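Local coordinates for AP endonuclease, family protein 2 (Mycobacterium smegmatis, PDB 5TNV), which binds magnesium in a xylose isomerase-like TIM barrel and may act as an endonuclease, at residues H45-L58 against W75-F89. Residues are numbered along the deposited sequence; the frame is centred on the assembly and turned at random. Where two conformers were deposited one is given.
Sequences HIKDAPAGVWAKQL and WVPLAALSDSRIEEF
Helices 51-58 and 83-89 run in broadly the same direction, their axes 10.6 Å apart at closest and crossing at -40°, while the loop before each helix packs on the other segment. Trp54 fills the wedge between them. Its first torsion turns the indole away from its own carbonyl and towards 75-89, and the NE1 bond to Ile46 O ties the ring to the turn of its own segment and satisfies its one polar atom. Val76, slim and branched, sets CG2 over one face of Trp54, 3.6 Å from the centroid of the five-membered ring in a CH-pi contact. Phe89 turns its edge to the six-membered ring of Trp54 in an offset edge-to-face pair. Trp54 also lays the end of its benzo ring over one face of the Arg85 guanidinium, CH2 3.4 Å above its plane, the planes 35° apart. Bends at chi2 and chi3 fold this long chain back to close off the 46-50 turn: Arg85 NH2 donates to Lys47 O at 2.9 Å and to Ala49 O at 2.8 Å, and NH1 joins it on Ala49 O, an end-on grip of one carbonyl oxygen. A salt bridge from Arg85 NH1 to Glu88 OE1 and a water linking NE to Lys47 O further limit the group's rotation. In this TIM barrel the contact joins the first two barrel helices, 51-63 and 83-95, on the outside of the barrel and away from the magnesium site. At the other end of the contact, Gln57 OE1 satisfies the indole N-H of buried Trp75, accepting from NE1 at 2.8 Å; the acceptor lies in the indole plane, yet the donor sits 53° out of the amide's carbonyl plane. Aliphatic Leu58 suits the apolar part of that ring, its CD2 3.8 Å from Trp75 CH2, while Ile46 CG2 rests on Trp75 O. Towards the surface, Lys47 CB packs on the ring of Pro77.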
loop_
_atom_site.group_PDB
_atom_site.type_symbol
_atom_site.label_atom_id
_atom_site.label_comp_id
_atom_site.label_asym_id
_atom_site.label_seq_id
_atom_site.Cartn_x
_atom_site.Cartn_y
_atom_site.Cartn_z
ATOM N N HIS A 45 -1.490 -34.111 -7.646
ATOM C CA HIS A 45 -1.036 -33.156 -8.599
ATOM C C HIS A 45 -2.210 -32.567 -9.366
ATOM O O HIS A 45 -3.143 -33.299 -9.764
ATOM C CB HIS A 45 -0.046 -33.805 -9.548
ATOM C CG HIS A 45 0.802 -32.875 -10.322
ATOM N ND1 HIS A 45 0.348 -31.972 -11.252
ATOM C CD2 HIS A 45 2.148 -32.665 -10.202
ATOM C CE1 HIS A 45 1.383 -31.307 -11.703
ATOM N NE2 HIS A 45 2.506 -31.701 -11.088
ATOM N N ILE A 46 -2.202 -31.265 -9.604
ATOM C CA ILE A 46 -3.271 -30.605 -10.372
ATOM C C ILE A 46 -3.415 -31.229 -11.759
ATOM O O ILE A 46 -4.502 -31.172 -12.343
ATOM C CB ILE A 46 -3.052 -29.089 -10.403
ATOM C CG1 ILE A 46 -4.342 -28.319 -10.670
ATOM C CG2 ILE A 46 -1.961 -28.688 -11.362
ATOM C CD1 ILE A 46 -5.414 -28.455 -9.632
ATOM N N LYS A 47 -2.327 -31.786 -12.319
ATOM C CA LYS A 47 -2.442 -32.382 -13.658
ATOM C C LYS A 47 -3.444 -33.524 -13.710
ATOM O O LYS A 47 -3.952 -33.810 -14.793
ATOM C CB LYS A 47 -1.069 -32.851 -14.110
ATOM C CG LYS A 47 -0.603 -34.090 -13.569
ATOM C CD LYS A 47 0.798 -34.406 -14.093
ATOM C CE LYS A 47 0.791 -34.995 -15.518
ATOM N NZ LYS A 47 2.098 -35.571 -15.925
ATOM N N ASP A 48 -3.724 -34.167 -12.594
ATOM C CA ASP A 48 -4.597 -35.324 -12.507
ATOM C C ASP A 48 -5.975 -34.955 -12.037
ATOM O O ASP A 48 -6.856 -35.840 -11.898
ATOM C CB ASP A 48 -3.976 -36.375 -11.575
ATOM C CG ASP A 48 -2.626 -36.868 -12.050
ATOM O OD1 ASP A 48 -2.504 -37.141 -13.263
ATOM O OD2 ASP A 48 -1.717 -36.990 -11.222
ATOM N N ALA A 49 -6.259 -33.689 -11.731
ATOM C CA ALA A 49 -7.525 -33.325 -11.081
ATOM C C ALA A 49 -8.691 -33.332 -12.052
ATOM O O ALA A 49 -8.514 -33.091 -13.236
ATOM C CB ALA A 49 -7.376 -31.940 -10.453
ATOM N N PRO A 50 -9.896 -33.540 -11.560
ATOM C CA PRO A 50 -11.068 -33.391 -12.431
ATOM C C PRO A 50 -11.145 -31.945 -12.936
ATOM O O PRO A 50 -10.727 -30.989 -12.287
ATOM C CB PRO A 50 -12.205 -33.710 -11.499
ATOM C CG PRO A 50 -11.659 -34.374 -10.311
ATOM C CD PRO A 50 -10.249 -33.923 -10.185
ATOM N N ALA A 51 -11.727 -31.825 -14.142
ATOM C CA ALA A 51 -11.795 -30.514 -14.785
ATOM C C ALA A 51 -12.538 -29.525 -13.871
ATOM O O ALA A 51 -12.280 -28.336 -13.893
ATOM C CB ALA A 51 -12.372 -30.641 -16.170
ATOM N N GLY A 52 -13.493 -29.981 -13.093
ATOM C CA GLY A 52 -14.235 -29.118 -12.185
ATOM C C GLY A 52 -13.377 -28.448 -11.137
ATOM O O GLY A 52 -13.704 -27.352 -10.651
ATOM N N VAL A 53 -12.281 -29.071 -10.734
ATOM C CA VAL A 53 -11.326 -28.486 -9.832
ATOM C C VAL A 53 -10.620 -27.315 -10.527
ATOM O O VAL A 53 -10.495 -26.217 -9.956
ATOM C CB VAL A 53 -10.358 -29.549 -9.346
ATOM C CG1 VAL A 53 -9.200 -28.963 -8.566
ATOM C CG2 VAL A 53 -11.088 -30.527 -8.414
ATOM N N TRP A 54 -10.150 -27.506 -11.730
ATOM C CA TRP A 54 -9.567 -26.433 -12.530
ATOM C C TRP A 54 -10.572 -25.310 -12.658
ATOM O O TRP A 54 -10.228 -24.131 -12.566
ATOM C CB TRP A 54 -9.218 -26.953 -13.904
ATOM C CG TRP A 54 -8.226 -28.085 -13.971
ATOM C CD1 TRP A 54 -7.335 -28.480 -13.043
ATOM C CD2 TRP A 54 -8.053 -28.970 -15.075
ATOM N NE1 TRP A 54 -6.598 -29.540 -13.490
ATOM C CE2 TRP A 54 -7.022 -29.880 -14.740
ATOM C CE3 TRP A 54 -8.668 -29.127 -16.318
ATOM C CZ2 TRP A 54 -6.592 -30.889 -15.598
ATOM C CZ3 TRP A 54 -8.238 -30.120 -17.162
ATOM C CH2 TRP A 54 -7.225 -30.998 -16.811
ATOM N N ALA A 55 -11.823 -25.646 -12.906
ATOM C CA ALA A 55 -12.864 -24.641 -13.118
ATOM C C ALA A 55 -13.009 -23.729 -11.921
ATOM O O ALA A 55 -13.196 -22.529 -12.073
ATOM C CB ALA A 55 -14.207 -25.298 -13.416
ATOM N N LYS A 56 -12.968 -24.260 -10.708
ATOM C CA LYS A 56 -13.134 -23.433 -9.516
ATOM C C LYS A 56 -11.950 -22.491 -9.321
ATOM O O LYS A 56 -12.126 -21.394 -8.780
ATOM C CB LYS A 56 -13.410 -24.296 -8.312
ATOM C CG LYS A 56 -14.834 -24.888 -8.309
ATOM C CD LYS A 56 -15.410 -25.108 -6.904
ATOM C CE LYS A 56 -16.642 -26.008 -6.906
ATOM N NZ LYS A 56 -16.540 -27.140 -5.938
ATOM N N GLN A 57 -10.752 -22.892 -9.721
ATOM C CA GLN A 57 -9.582 -21.992 -9.656
ATOM C C GLN A 57 -9.745 -20.886 -10.691
ATOM O O GLN A 57 -9.598 -19.692 -10.349
ATOM C CB GLN A 57 -8.296 -22.794 -9.876
ATOM C CG GLN A 57 -8.020 -23.777 -8.786
ATOM C CD GLN A 57 -6.815 -24.647 -9.090
ATOM O OE1 GLN A 57 -6.685 -25.184 -10.200
ATOM N NE2 GLN A 57 -5.914 -24.763 -8.115
ATOM N N LEU A 58 -10.074 -21.243 -11.917
ATOM C CA LEU A 58 -10.315 -20.282 -12.989
ATOM C C LEU A 58 -11.425 -19.288 -12.582
ATOM O O LEU A 58 -11.344 -18.092 -12.853
ATOM C CB LEU A 58 -10.675 -21.008 -14.244
ATOM C CG LEU A 58 -9.531 -21.736 -14.935
ATOM C CD1 LEU A 58 -10.070 -22.782 -15.902
ATOM C CD2 LEU A 58 -8.583 -20.739 -15.641
ATOM N N TRP A 75 1.266 -24.576 -12.985
ATOM C CA TRP A 75 -0.126 -24.882 -12.626
ATOM C C TRP A 75 -0.473 -26.134 -13.442
ATOM O O TRP A 75 0.280 -27.138 -13.409
ATOM C CB TRP A 75 -1.006 -23.647 -12.783
ATOM C CG TRP A 75 -2.470 -23.851 -12.564
ATOM C CD1 TRP A 75 -3.082 -24.344 -11.457
ATOM C CD2 TRP A 75 -3.503 -23.586 -13.497
ATOM N NE1 TRP A 75 -4.437 -24.401 -11.635
ATOM C CE2 TRP A 75 -4.722 -23.942 -12.889
ATOM C CE3 TRP A 75 -3.561 -23.073 -14.810
ATOM C CZ2 TRP A 75 -5.957 -23.820 -13.538
ATOM C CZ3 TRP A 75 -4.766 -22.957 -15.451
ATOM C CH2 TRP A 75 -5.957 -23.323 -14.812
ATOM N N VAL A 76 -1.574 -26.180 -14.181
ATOM C CA VAL A 76 -1.886 -27.315 -15.051
ATOM C C VAL A 76 -0.831 -27.377 -16.166
ATOM O O VAL A 76 -0.691 -26.385 -16.899
ATOM C CB VAL A 76 -3.298 -27.166 -15.633
ATOM C CG1 VAL A 76 -3.568 -28.266 -16.637
ATOM C CG2 VAL A 76 -4.374 -27.121 -14.556
ATOM N N PRO A 77 -0.110 -28.477 -16.306
ATOM C CA PRO A 77 0.988 -28.532 -17.276
ATOM C C PRO A 77 0.471 -28.897 -18.639
ATOM O O PRO A 77 0.395 -30.111 -18.997
ATOM C CB PRO A 77 1.906 -29.575 -16.699
ATOM C CG PRO A 77 0.958 -30.549 -16.027
ATOM C CD PRO A 77 -0.105 -29.671 -15.462
ATOM N N LEU A 78 0.142 -27.910 -19.439
ATOM C CA LEU A 78 -0.479 -28.161 -20.738
ATOM C C LEU A 78 0.409 -29.007 -21.653
ATOM O O LEU A 78 -0.120 -29.815 -22.415
ATOM C CB LEU A 78 -0.870 -26.852 -21.433
ATOM C CG LEU A 78 -1.889 -26.000 -20.687
ATOM C CD1 LEU A 78 -2.159 -24.717 -21.455
ATOM C CD2 LEU A 78 -3.202 -26.710 -20.424
ATOM N N ALA A 79 1.725 -28.841 -21.588
ATOM C CA ALA A 79 2.601 -29.618 -22.439
ATOM C C ALA A 79 2.544 -31.114 -22.118
ATOM O O ALA A 79 2.907 -31.928 -22.940
ATOM C CB ALA A 79 4.024 -29.070 -22.335
ATOM N N ALA A 80 2.153 -31.464 -20.906
ATOM C CA ALA A 80 2.134 -32.840 -20.419
ATOM C C ALA A 80 0.785 -33.517 -20.571
ATOM O O ALA A 80 0.717 -34.725 -20.473
ATOM C CB ALA A 80 2.554 -32.899 -18.950
ATOM N N LEU A 81 -0.291 -32.777 -20.752
ATOM C CA LEU A 81 -1.618 -33.392 -20.856
ATOM C C LEU A 81 -1.800 -34.133 -22.141
ATOM O O LEU A 81 -1.285 -33.766 -23.204
ATOM C CB LEU A 81 -2.714 -32.312 -20.752
ATOM C CG LEU A 81 -2.890 -31.611 -19.407
ATOM C CD1 LEU A 81 -4.051 -30.625 -19.531
ATOM C CD2 LEU A 81 -3.115 -32.573 -18.258
ATOM N N SER A 82 -2.621 -35.197 -22.066
ATOM C CA SER A 82 -3.074 -35.831 -23.264
ATOM C C SER A 82 -3.932 -34.861 -24.056
ATOM O O SER A 82 -4.478 -33.884 -23.538
ATOM C CB SER A 82 -3.930 -37.037 -22.939
ATOM O OG SER A 82 -5.151 -36.646 -22.310
ATOM N N ASP A 83 -4.094 -35.176 -25.355
ATOM C CA ASP A 83 -4.931 -34.301 -26.187
ATOM C C ASP A 83 -6.374 -34.245 -25.679
ATOM O O ASP A 83 -7.001 -33.184 -25.738
ATOM C CB ASP A 83 -4.889 -34.784 -27.630
ATOM C CG ASP A 83 -3.535 -34.724 -28.260
ATOM O OD1 ASP A 83 -2.620 -34.016 -27.826
ATOM O OD2 ASP A 83 -3.380 -35.398 -29.319
ATOM N N SER A 84 -6.881 -35.385 -25.178
ATOM C CA SER A 84 -8.255 -35.386 -24.665
ATOM C C SER A 84 -8.340 -34.572 -23.392
ATOM O O SER A 84 -9.336 -33.852 -23.198
ATOM C CB SER A 84 -8.758 -36.810 -24.484
ATOM O OG SER A 84 -7.978 -37.466 -23.500
ATOM N N ARG A 85 -7.349 -34.572 -22.508
ATOM C CA ARG A 85 -7.350 -33.719 -21.327
ATOM C C ARG A 85 -7.182 -32.256 -21.694
ATOM O O ARG A 85 -7.761 -31.401 -21.018
ATOM C CB ARG A 85 -6.319 -34.224 -20.315
ATOM C CG ARG A 85 -6.741 -35.516 -19.655
ATOM C CD ARG A 85 -7.704 -35.275 -18.521
ATOM N NE ARG A 85 -7.011 -34.870 -17.328
ATOM C CZ ARG A 85 -7.560 -34.407 -16.213
ATOM N NH1 ARG A 85 -8.838 -34.151 -16.143
ATOM N NH2 ARG A 85 -6.792 -34.181 -15.151
ATOM N N ILE A 86 -6.441 -31.933 -22.766
ATOM C CA ILE A 86 -6.389 -30.564 -23.300
ATOM C C ILE A 86 -7.792 -30.109 -23.639
ATOM O O ILE A 86 -8.168 -28.968 -23.347
ATOM C CB ILE A 86 -5.426 -30.433 -24.486
ATOM C CG1 ILE A 86 -3.976 -30.517 -24.012
ATOM C CG2 ILE A 86 -5.704 -29.187 -25.324
ATOM C CD1 ILE A 86 -3.447 -29.335 -23.244
ATOM N N GLU A 87 -8.599 -30.949 -24.307
ATOM C CA GLU A 87 -9.942 -30.530 -24.645
ATOM C C GLU A 87 -10.838 -30.396 -23.411
ATOM O O GLU A 87 -11.662 -29.475 -23.395
ATOM C CB GLU A 87 -10.548 -31.446 -25.739
ATOM C CG GLU A 87 -9.867 -31.390 -27.088
ATOM C CD GLU A 87 -9.722 -29.971 -27.653
ATOM O OE1 GLU A 87 -10.695 -29.196 -27.466
ATOM O OE2 GLU A 87 -8.646 -29.664 -28.233
ATOM N N GLU A 88 -10.659 -31.208 -22.372
ATOM C CA GLU A 88 -11.356 -31.022 -21.125
ATOM C C GLU A 88 -11.045 -29.628 -20.552
ATOM O O GLU A 88 -11.923 -28.894 -20.076
ATOM C CB GLU A 88 -11.010 -32.081 -20.112
ATOM C CG GLU A 88 -11.452 -33.459 -20.257
ATOM C CD GLU A 88 -11.210 -34.441 -19.149
ATOM O OE1 GLU A 88 -10.871 -33.991 -18.123
ATOM O OE2 GLU A 88 -11.390 -35.679 -19.402
ATOM N N PHE A 89 -9.748 -29.291 -20.568
ATOM C CA PHE A 89 -9.290 -27.996 -20.093
ATOM C C PHE A 89 -9.875 -26.854 -20.911
ATOM O O PHE A 89 -10.342 -25.863 -20.361
ATOM C CB PHE A 89 -7.750 -28.005 -20.155
ATOM C CG PHE A 89 -7.148 -26.682 -19.724
ATOM C CD1 PHE A 89 -6.855 -26.417 -18.398
ATOM C CD2 PHE A 89 -6.860 -25.706 -20.637
ATOM C CE1 PHE A 89 -6.293 -25.183 -18.032
ATOM C CE2 PHE A 89 -6.356 -24.464 -20.315
ATOM C CZ PHE A 89 -6.089 -24.198 -18.969
HETATM O O HOH W 1 -4.169 -35.659 -16.921
HETATM O O HOH W 2 -12.369 -34.264 -15.573
#